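EF0056 (Enterococcus faecalis, PDB 6ORI) is an enterococcal surface protein of unknown function, whose N-terminal region has an immunoglobulin-like, beta-rich structure and is probably connected with biofilm formation. Local coordinates at residues G57-I61 with S336-I340; Y198-S204 with K387-Y393; N207-H213 with L246-F252. All coordinates share one frame; numbering follows the deposited sequence.

Interaction 1 of 3, residues G57-I61 with S336-I340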
loop_
_atom_site.group_PDB
_atom_site.type_symbol
_atom_site.label_atom_id
_atom_site.label_comp_id
_atom_site.label_asym_id
_atom_site.label_seq_id
_atom_site.Cartn_x
_atom_site.Cartn_y
_atom_site.Cartn_z
ATOM N N GLY A 57 -11.263 -1.821 -5.459
ATOM C CA GLY A 57 -11.336 -3.254 -5.301
ATOM C C GLY A 57 -11.326 -3.951 -6.621
ATOM O O GLY A 57 -11.855 -3.436 -7.603
ATOM N N LYS A 58 -10.714 -5.125 -6.665
ATOM C CA LYS A 58 -10.763 -5.931 -7.867
ATOM C C LYS A 58 -10.706 -7.400 -7.498
ATOM O O LYS A 58 -9.917 -7.838 -6.622
ATOM C CB LYS A 58 -9.631 -5.589 -8.840
ATOM C CG LYS A 58 -9.684 -6.557 -10.017
ATOM C CD LYS A 58 -8.718 -6.279 -11.078
ATOM C CE LYS A 58 -8.591 -7.463 -12.037
ATOM N NZ LYS A 58 -9.880 -8.055 -12.465
ATOM N N HIS A 59 -11.513 -8.179 -8.205
ATOM C CA HIS A 59 -11.436 -9.639 -8.138
ATOM C C HIS A 59 -11.466 -10.218 -9.543
ATOM O O HIS A 59 -11.791 -9.528 -10.523
ATOM C CB HIS A 59 -12.498 -10.242 -7.208
ATOM C CG HIS A 59 -13.885 -9.804 -7.507
ATOM N ND1 HIS A 59 -14.378 -8.585 -7.108
ATOM C CD2 HIS A 59 -14.881 -10.419 -8.177
ATOM C CE1 HIS A 59 -15.625 -8.467 -7.521
ATOM N NE2 HIS A 59 -15.948 -9.561 -8.188
ATOM N N ASN A 60 -11.066 -11.481 -9.647
ATOM C CA ASN A 60 -10.713 -12.062 -10.935
ATOM C C ASN A 60 -11.676 -13.150 -11.365
ATOM O O ASN A 60 -11.681 -13.529 -12.551
ATOM C CB ASN A 60 -9.305 -12.664 -10.878
ATOM C CG ASN A 60 -8.250 -11.680 -10.444
ATOM O OD1 ASN A 60 -8.444 -10.461 -10.485
ATOM N ND2 ASN A 60 -7.106 -12.207 -10.036
ATOM N N ILE A 61 -12.482 -13.633 -10.419
ATOM C CA ILE A 61 -13.504 -14.656 -10.649
ATOM C C ILE A 61 -14.745 -14.182 -9.911
ATOM O O ILE A 61 -14.633 -13.607 -8.833
ATOM C CB ILE A 61 -13.052 -16.028 -10.091
ATOM C CG1 ILE A 61 -11.782 -16.512 -10.796
ATOM C CG2 ILE A 61 -14.150 -17.073 -10.224
ATOM C CD1 ILE A 61 -11.950 -16.744 -12.294
ATOM N N SER A 336 -4.192 -7.054 -19.368
ATOM C CA SER A 336 -5.102 -7.501 -18.317
ATOM C C SER A 336 -5.352 -6.359 -17.333
ATOM O O SER A 336 -4.476 -5.520 -17.138
ATOM C CB SER A 336 -4.470 -8.650 -17.543
ATOM O OG SER A 336 -5.238 -9.022 -16.402
ATOM N N PRO A 337 -6.536 -6.322 -16.708
ATOM C CA PRO A 337 -6.793 -5.318 -15.686
ATOM C C PRO A 337 -6.187 -5.655 -14.345
ATOM O O PRO A 337 -6.364 -4.870 -13.415
ATOM C CB PRO A 337 -8.328 -5.308 -15.601
ATOM C CG PRO A 337 -8.734 -6.667 -15.988
ATOM C CD PRO A 337 -7.756 -7.071 -17.067
ATOM N N ARG A 338 -5.532 -6.800 -14.226
ATOM C CA ARG A 338 -4.941 -7.195 -12.958
ATOM C C ARG A 338 -3.830 -6.231 -12.543
ATOM O O ARG A 338 -3.154 -5.628 -13.388
ATOM C CB ARG A 338 -4.395 -8.618 -13.014
ATOM C CG ARG A 338 -5.471 -9.674 -13.020
ATOM C CD ARG A 338 -4.938 -11.101 -13.178
ATOM N NE ARG A 338 -4.390 -11.336 -14.515
ATOM C CZ ARG A 338 -3.105 -11.323 -14.844
ATOM N NH1 ARG A 338 -2.162 -11.108 -13.932
ATOM N NH2 ARG A 338 -2.764 -11.528 -16.107
ATOM N N PRO A 339 -3.608 -6.099 -11.237
ATOM C CA PRO A 339 -2.587 -5.168 -10.743
ATOM C C PRO A 339 -1.184 -5.709 -10.924
ATOM O O PRO A 339 -0.957 -6.875 -11.265
ATOM C CB PRO A 339 -2.901 -5.053 -9.250
ATOM C CG PRO A 339 -3.585 -6.337 -8.928
ATOM C CD PRO A 339 -4.385 -6.706 -10.148
ATOM N N ILE A 340 -0.244 -4.813 -10.697
ATOM C CA ILE A 340 1.179 -5.080 -10.826
ATOM C C ILE A 340 1.834 -4.940 -9.467
ATOM O O ILE A 340 1.523 -4.016 -8.720
ATOM C CB ILE A 340 1.802 -4.061 -11.784
ATOM C CG1 ILE A 340 1.191 -4.214 -13.185
ATOM C CG2 ILE A 340 3.325 -4.160 -11.773
ATOM C CD1 ILE A 340 1.451 -3.066 -14.114
#

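Interaction 2 of 3, residues Y198-S204 with K387-Y393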
loop_
_atom_site.group_PDB
_atom_site.type_symbol
_atom_site.label_atom_id
_atom_site.label_comp_id
_atom_site.label_asym_id
_atom_site.label_seq_id
_atom_site.Cartn_x
_atom_site.Cartn_y
_atom_site.Cartn_z
ATOM N N TYR A 198 6.627 14.086 -2.930
ATOM C CA TYR A 198 5.799 13.853 -4.113
ATOM C C TYR A 198 5.814 15.056 -5.060
ATOM O O TYR A 198 5.703 14.902 -6.274
ATOM C CB TYR A 198 4.356 13.507 -3.731
ATOM C CG TYR A 198 3.434 13.483 -4.932
ATOM C CD1 TYR A 198 3.333 12.349 -5.728
ATOM C CD2 TYR A 198 2.689 14.604 -5.289
ATOM C CE1 TYR A 198 2.500 12.326 -6.839
ATOM C CE2 TYR A 198 1.859 14.590 -6.400
ATOM C CZ TYR A 198 1.770 13.447 -7.171
ATOM O OH TYR A 198 0.955 13.417 -8.279
ATOM N N ASN A 199 5.979 16.250 -4.507
ATOM C CA ASN A 199 5.968 17.468 -5.315
ATOM C C ASN A 199 7.321 17.756 -5.957
ATOM O O ASN A 199 7.436 18.657 -6.787
ATOM C CB ASN A 199 5.516 18.656 -4.461
ATOM C CG ASN A 199 4.289 18.336 -3.627
ATOM O OD1 ASN A 199 3.286 17.837 -4.141
ATOM N ND2 ASN A 199 4.371 18.601 -2.328
ATOM N N LYS A 200 8.342 16.989 -5.588
ATOM C CA LYS A 200 9.631 17.081 -6.260
ATOM C C LYS A 200 9.558 16.429 -7.641
ATOM O O LYS A 200 10.516 16.508 -8.423
ATOM C CB LYS A 200 10.733 16.406 -5.442
ATOM C CG LYS A 200 11.175 17.187 -4.205
ATOM C CD LYS A 200 12.694 17.301 -4.154
ATOM C CE LYS A 200 13.368 15.944 -3.963
ATOM N NZ LYS A 200 14.793 15.943 -4.410
ATOM N N LEU A 201 8.430 15.783 -7.938
ATOM C CA LEU A 201 8.282 15.059 -9.199
ATOM C C LEU A 201 7.343 15.763 -10.154
ATOM O O LEU A 201 6.225 16.119 -9.805
ATOM C CB LEU A 201 7.772 13.641 -8.954
ATOM C CG LEU A 201 8.614 12.786 -8.022
ATOM C CD1 LEU A 201 7.924 11.464 -7.808
ATOM C CD2 LEU A 201 10.007 12.588 -8.587
ATOM N N ASP A 202 7.813 15.938 -11.384
ATOM C CA ASP A 202 6.990 16.481 -12.449
ATOM C C ASP A 202 6.187 15.358 -13.083
ATOM O O ASP A 202 6.715 14.272 -13.292
ATOM C CB ASP A 202 7.898 17.125 -13.492
ATOM C CG ASP A 202 7.146 18.041 -14.445
ATOM O OD1 ASP A 202 6.030 18.498 -14.117
ATOM O OD2 ASP A 202 7.682 18.317 -15.534
ATOM N N VAL A 203 4.917 15.591 -13.388
ATOM C CA VAL A 203 4.035 14.552 -13.909
ATOM C C VAL A 203 4.150 14.405 -15.419
ATOM O O VAL A 203 4.081 15.374 -16.166
ATOM C CB VAL A 203 2.552 14.780 -13.514
ATOM C CG1 VAL A 203 1.614 13.712 -14.121
ATOM C CG2 VAL A 203 2.449 14.787 -12.001
ATOM N N SER A 204 4.339 13.167 -15.855
ATOM C CA SER A 204 4.433 12.843 -17.265
ATOM C C SER A 204 3.096 12.986 -17.989
ATOM O O SER A 204 2.046 12.685 -17.424
ATOM C CB SER A 204 4.922 11.390 -17.405
ATOM O OG SER A 204 5.057 11.028 -18.758
ATOM N N LYS A 387 9.907 11.885 -15.507
ATOM C CA LYS A 387 8.593 12.404 -15.165
ATOM C C LYS A 387 7.710 11.258 -14.671
ATOM O O LYS A 387 7.704 10.152 -15.232
ATOM C CB LYS A 387 8.003 13.149 -16.353
ATOM C CG LYS A 387 8.964 14.254 -16.831
ATOM C CD LYS A 387 8.304 15.412 -17.507
ATOM C CE LYS A 387 9.336 16.516 -17.813
ATOM N NZ LYS A 387 10.020 17.044 -16.590
ATOM N N LEU A 388 7.000 11.523 -13.581
ATOM C CA LEU A 388 6.156 10.544 -12.922
ATOM C C LEU A 388 5.023 10.059 -13.795
ATOM O O LEU A 388 4.210 10.865 -14.276
ATOM C CB LEU A 388 5.595 11.191 -11.661
ATOM C CG LEU A 388 4.561 10.387 -10.866
ATOM C CD1 LEU A 388 5.102 9.093 -10.324
ATOM C CD2 LEU A 388 3.966 11.234 -9.733
ATOM N N ILE A 389 4.908 8.753 -13.981
ATOM C CA ILE A 389 3.714 8.222 -14.624
ATOM C C ILE A 389 2.563 8.404 -13.642
ATOM O O ILE A 389 2.618 7.951 -12.510
ATOM C CB ILE A 389 3.874 6.745 -15.012
ATOM C CG1 ILE A 389 5.091 6.557 -15.916
ATOM C CG2 ILE A 389 2.603 6.216 -15.685
ATOM C CD1 ILE A 389 5.111 7.435 -17.172
ATOM N N GLN A 390 1.533 9.127 -14.064
ATOM C CA GLN A 390 0.505 9.548 -13.128
ATOM C C GLN A 390 -0.154 8.391 -12.380
ATOM O O GLN A 390 -0.463 7.351 -12.957
ATOM C CB GLN A 390 -0.544 10.363 -13.875
ATOM C CG GLN A 390 -1.539 11.080 -12.984
ATOM C CD GLN A 390 -2.265 12.230 -13.676
ATOM O OE1 GLN A 390 -2.122 13.391 -13.278
ATOM N NE2 GLN A 390 -3.013 11.927 -14.707
ATOM N N ASN A 391 -0.288 8.580 -11.068
ATOM C CA ASN A 391 -0.949 7.643 -10.165
ATOM C C ASN A 391 -0.122 6.378 -9.937
ATOM O O ASN A 391 -0.672 5.358 -9.548
ATOM C CB ASN A 391 -2.391 7.330 -10.600
ATOM C CG ASN A 391 -3.326 8.476 -10.318
ATOM O OD1 ASN A 391 -3.181 9.162 -9.324
ATOM N ND2 ASN A 391 -4.278 8.692 -11.201
ATOM N N THR A 392 1.193 6.421 -10.175
ATOM C CA THR A 392 2.064 5.283 -9.862
ATOM C C THR A 392 2.922 5.515 -8.640
ATOM O O THR A 392 3.639 4.618 -8.240
ATOM C CB THR A 392 2.975 4.873 -11.030
ATOM O OG1 THR A 392 4.013 5.845 -11.272
ATOM C CG2 THR A 392 2.169 4.599 -12.287
ATOM N N TYR A 393 2.852 6.699 -8.046
ATOM C CA TYR A 393 3.637 6.978 -6.855
ATOM C C TYR A 393 2.957 6.382 -5.629
ATOM O O TYR A 393 1.755 6.615 -5.388
ATOM C CB TYR A 393 3.853 8.490 -6.668
ATOM C CG TYR A 393 4.507 8.868 -5.371
ATOM C CD1 TYR A 393 5.884 8.965 -5.269
ATOM C CD2 TYR A 393 3.736 9.104 -4.236
ATOM C CE1 TYR A 393 6.484 9.335 -4.040
ATOM C CE2 TYR A 393 4.313 9.457 -3.040
ATOM C CZ TYR A 393 5.675 9.552 -2.948
ATOM O OH TYR A 393 6.231 9.905 -1.722
HETATM O O HOH W 1 0.245 11.287 -9.841
HETATM O O HOH W 2 5.614 12.600 -0.654
HETATM O O HOH W 3 1.495 10.069 -16.749
#

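Interaction 3 of 3, residues N207-H213 with L246-F252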
loop_
_atom_site.group_PDB
_atom_site.type_symbol
_atom_site.label_atom_id
_atom_site.label_comp_id
_atom_site.label_asym_id
_atom_site.label_seq_id
_atom_site.Cartn_x
_atom_site.Cartn_y
_atom_site.Cartn_z
ATOM N N ASN A 207 0.728 8.201 -21.009
ATOM C CA ASN A 207 -0.113 7.173 -20.400
ATOM C C ASN A 207 -0.693 7.637 -19.087
ATOM O O ASN A 207 -0.729 6.872 -18.103
ATOM C CB ASN A 207 0.710 5.906 -20.214
ATOM C CG ASN A 207 1.422 5.495 -21.499
ATOM O OD1 ASN A 207 2.627 5.695 -21.640
ATOM N ND2 ASN A 207 0.676 4.980 -22.464
ATOM N N SER A 208 -1.187 8.871 -19.060
ATOM C CA SER A 208 -1.593 9.492 -17.806
ATOM C C SER A 208 -2.949 9.023 -17.269
ATOM O O SER A 208 -3.317 9.413 -16.160
ATOM C CB SER A 208 -1.653 10.988 -17.993
ATOM O OG SER A 208 -2.573 11.271 -19.023
ATOM N N ASP A 209 -3.668 8.195 -18.040
ATOM C CA ASP A 209 -4.961 7.651 -17.636
ATOM C C ASP A 209 -4.926 6.133 -17.503
ATOM O O ASP A 209 -5.992 5.491 -17.517
ATOM C CB ASP A 209 -6.033 8.051 -18.657
ATOM C CG ASP A 209 -5.728 7.571 -20.065
ATOM O OD1 ASP A 209 -4.613 7.050 -20.317
ATOM O OD2 ASP A 209 -6.626 7.724 -20.935
ATOM N N GLN A 210 -3.741 5.545 -17.338
ATOM C CA GLN A 210 -3.624 4.094 -17.296
ATOM C C GLN A 210 -3.568 3.497 -15.895
ATOM O O GLN A 210 -3.917 2.321 -15.698
ATOM C CB GLN A 210 -2.419 3.640 -18.121
ATOM C CG GLN A 210 -2.581 3.937 -19.594
ATOM C CD GLN A 210 -3.806 3.286 -20.155
ATOM O OE1 GLN A 210 -3.969 2.068 -20.058
ATOM N NE2 GLN A 210 -4.715 4.093 -20.685
ATOM N N PHE A 211 -3.152 4.299 -14.921
ATOM C CA PHE A 211 -3.080 3.843 -13.536
ATOM C C PHE A 211 -4.008 4.642 -12.657
ATOM O O PHE A 211 -4.193 5.846 -12.859
ATOM C CB PHE A 211 -1.644 3.907 -13.041
ATOM C CG PHE A 211 -0.775 2.928 -13.738
ATOM C CD1 PHE A 211 -0.777 1.612 -13.361
ATOM C CD2 PHE A 211 0.017 3.307 -14.805
ATOM C CE1 PHE A 211 0.003 0.685 -14.013
ATOM C CE2 PHE A 211 0.775 2.385 -15.460
ATOM C CZ PHE A 211 0.763 1.067 -15.070
ATOM N N LYS A 212 -4.608 3.954 -11.692
ATOM C CA LYS A 212 -5.515 4.547 -10.743
ATOM C C LYS A 212 -4.861 4.876 -9.409
ATOM O O LYS A 212 -5.217 5.850 -8.766
ATOM C CB LYS A 212 -6.694 3.600 -10.548
ATOM C CG LYS A 212 -7.851 4.245 -9.807
ATOM C CD LYS A 212 -8.947 3.280 -9.435
ATOM C CE LYS A 212 -9.645 2.712 -10.637
ATOM N NZ LYS A 212 -10.334 3.716 -11.499
ATOM N N HIS A 213 -3.894 4.066 -8.986
ATOM C CA HIS A 213 -3.323 4.205 -7.663
ATOM C C HIS A 213 -2.002 3.454 -7.570
ATOM O O HIS A 213 -1.781 2.464 -8.256
ATOM C CB HIS A 213 -4.322 3.643 -6.637
ATOM C CG HIS A 213 -3.982 3.914 -5.206
ATOM N ND1 HIS A 213 -4.025 5.173 -4.647
ATOM C CD2 HIS A 213 -3.617 3.075 -4.212
ATOM C CE1 HIS A 213 -3.699 5.092 -3.369
ATOM N NE2 HIS A 213 -3.463 3.831 -3.078
ATOM N N LEU A 246 0.665 -1.395 -8.144
ATOM C CA LEU A 246 0.016 -0.492 -9.082
ATOM C C LEU A 246 -1.357 -1.017 -9.430
ATOM O O LEU A 246 -1.499 -2.163 -9.884
ATOM C CB LEU A 246 0.855 -0.337 -10.355
ATOM C CG LEU A 246 2.265 0.181 -10.105
ATOM C CD1 LEU A 246 3.023 0.187 -11.402
ATOM C CD2 LEU A 246 2.242 1.556 -9.532
ATOM N N THR A 247 -2.359 -0.196 -9.168
ATOM C CA THR A 247 -3.756 -0.482 -9.475
ATOM C C THR A 247 -4.052 0.173 -10.816
ATOM O O THR A 247 -3.893 1.398 -10.951
ATOM C CB THR A 247 -4.614 0.151 -8.380
ATOM O OG1 THR A 247 -4.266 -0.420 -7.103
ATOM C CG2 THR A 247 -6.104 0.016 -8.666
ATOM N N LYS A 248 -4.483 -0.609 -11.789
ATOM C CA LYS A 248 -4.765 -0.064 -13.101
ATOM C C LYS A 248 -6.132 0.592 -13.206
ATOM O O LYS A 248 -7.042 0.307 -12.435
ATOM C CB LYS A 248 -4.686 -1.170 -14.145
ATOM C CG LYS A 248 -3.306 -1.782 -14.298
ATOM C CD LYS A 248 -3.312 -2.848 -15.420
ATOM C CE LYS A 248 -1.977 -3.522 -15.570
ATOM N NZ LYS A 248 -1.992 -4.433 -16.760
ATOM N N GLU A 249 -6.264 1.465 -14.186
ATOM C CA GLU A 249 -7.543 2.045 -14.553
ATOM C C GLU A 249 -8.308 1.090 -15.477
ATOM O O GLU A 249 -9.501 0.833 -15.273
ATOM C CB GLU A 249 -7.293 3.393 -15.242
ATOM C CG GLU A 249 -8.550 4.156 -15.627
ATOM C CD GLU A 249 -9.302 4.691 -14.433
ATOM O OE1 GLU A 249 -8.712 4.766 -13.325
ATOM O OE2 GLU A 249 -10.488 5.037 -14.607
ATOM N N LYS A 250 -7.622 0.569 -16.488
ATOM C CA LYS A 250 -8.197 -0.374 -17.456
ATOM C C LYS A 250 -7.253 -1.596 -17.567
ATOM O O LYS A 250 -6.976 -2.225 -16.556
ATOM C CB LYS A 250 -8.420 0.306 -18.807
ATOM C CG LYS A 250 -9.418 1.455 -18.765
ATOM C CD LYS A 250 -10.838 0.954 -18.720
ATOM C CE LYS A 250 -11.722 1.675 -19.737
ATOM N NZ LYS A 250 -11.557 3.157 -19.715
ATOM N N ASN A 251 -6.736 -1.904 -18.761
ATOM C CA ASN A 251 -5.968 -3.121 -18.993
ATOM C C ASN A 251 -4.629 -2.813 -19.689
ATOM O O ASN A 251 -4.276 -3.435 -20.694
ATOM C CB ASN A 251 -6.784 -4.138 -19.813
ATOM C CG ASN A 251 -7.105 -3.646 -21.196
ATOM O OD1 ASN A 251 -7.263 -2.458 -21.426
ATOM N ND2 ASN A 251 -7.156 -4.570 -22.143
ATOM N N PHE A 252 -3.890 -1.858 -19.143
ATOM C CA PHE A 252 -2.625 -1.396 -19.731
ATOM C C PHE A 252 -1.701 -2.517 -20.175
ATOM O O PHE A 252 -1.491 -3.498 -19.464
ATOM C CB PHE A 252 -1.889 -0.541 -18.700
ATOM C CG PHE A 252 -0.608 0.083 -19.198
ATOM C CD1 PHE A 252 -0.630 1.004 -20.225
ATOM C CD2 PHE A 252 0.595 -0.234 -18.612
ATOM C CE1 PHE A 252 0.537 1.611 -20.658
ATOM C CE2 PHE A 252 1.770 0.372 -19.034
ATOM C CZ PHE A 252 1.733 1.283 -20.056
HETATM O O HOH W 4 -4.949 0.656 -17.632
HETATM O O HOH W 5 -11.184 1.497 -13.335
HETATM O O HOH W 6 -2.092 0.383 -5.558
#

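Interaction 1 of 3, residues G57-I61 with S336-I340
K58, near the end of strand 50-59, and N60, just beyond it, meet P337, R338 and P339 in a seam between two beta sheets, where the loop 336-339, with prolines on either side of R338, leads into strand 340-348. The contact is small, burying 168 Å² in all, and rests mainly on the methylenes of K58. Its CD lies 3.6 Å from P337 O and its CE 3.8 Å from R338 CA, the lysine chain running across P337 at about a right angle. K58 stays extended through its first three torsions and bends only at the last (chi4 46°), which carries the ammonium back toward its own strand. There K58 NZ reaches H59 O at 3.1 Å, from above the carbonyl plane, and also bonds T132 O, so the charged end is held by main-chain oxygens while the carbon chain packs. Strand 50-59 belongs to the ten-stranded antiparallel sheet; strand 340-348 is the central strand of the five-stranded one, and the contact joins the two near their ends. N60 crosses R338 squarely, with N60 OD1 4.0 Å from R338 CG and N60 ND2 4.0 Å from R338 CD. The amide is anchored by S32 OG and K289 O. Within the loop an ST turn sets the approach of R338, S336 OG accepting from R338 N at 3.1 Å with an N-H...O angle of 168°.

Interaction 2 of 3, residues Y198-S204 with K387-Y393
V203 and L388 form a single beta bridge that ties the loop 198-204, leading toward strand 211-221, to the connection between strands 375-382 and 394-398 of the four-stranded sheet. Two backbone hydrogen bonds make the bridge, both through L388: its N-H reaches D202 O at 2.8 Å, in the carbonyl plane, and L388 O takes S204 N at 2.8 Å, the donor tilted 35° from the plane of the L388 carbonyl. Just beyond the bridge, I389 to T392 is a type II turn, in which I389 O receives both the N-H and the hydroxyl of T392. The charged pair sits at the K387 end. D202 and K387 lie side by side and point the same way, and K387 NZ meets D202 OD2 at 2.9 Å on the anti lone pair, a salt bridge near the surface. Apolar contacts occupy the other end. The edge of Y198 is turned toward the face of Y393, the ring planes 66° apart; with its ring anti to the backbone nitrogen (chi1 171°), Y198 places CD1 over that face, 3.6 Å from Y393 CD2. A methyl of L388, CD2, presses on Y198 CE1 at 3.4 Å, while L201 CD1 approaches Y393 and W380 backs the cluster. Waters complete the join: one bridges S204 O and Q390 N, and another links Y198 OH, at 2.7 Å, to N391 N.

Interaction 3 of 3, residues N207-H213 with L246-F252
F211 pairs with K248 and H213 with T247 in antiparallel fashion, the register slipping by one residue at a classic beta bulge in which K212 and H213 both face T247. T247 O takes K212 N at 2.8 Å and, more weakly, H213 N, while T247 N returns a bond to H213 O. Beyond the strands, E249 N reaches Q210 O almost straight (178°), though from above the carbonyl plane. Among the side chains, F211 turns its edge toward the face of F252 in an offset edge-to-face pair, ring planes 63° apart and F211 CZ 3.8 Å from F252 CD2; F211 CE1 also packs on L246 CB at 3.9 Å. Q210 OE1 and N207 ND2 sit at the edge of the F252 ring, and the ring of W263 meets it with the planes nearly parallel. In one of two conformers of E249, K212 NZ forms a salt bridge with E249 OE1 at 2.7 Å, from above the carboxylate plane. One water gathers Q210 O, Q210 OE1, K250 N and F252 N. K248 NZ is held by F252 O, on a lone pair, and by S336 O and F332 O, so carbonyl oxygens rather than a carboxylate probably stabilise its buried charge, whereas the K212-E249 ion pair, in that conformer, lies nearer solvent.

In the fold
Along the chain the segments run 57-61, 198-204, 207-213, 246-252, 336-340 and 387-393, so interaction 3 is nested within the loops closed by interactions 1 and 2, whose own segments alternate. It also lies between them in space, its centre about 11 Å from that of interaction 1 and 13 Å from that of interaction 2, which are themselves about 23 Å apart. Interaction 3 joins the edge strand 211-221 to strand 239-248. Strand 340-348 pairs with the latter through L246 and I340, bringing interaction 1 and the ten-stranded sheet alongside, while Q390 reaches S208 from interaction 2. The three contacts thus connect all three sheets.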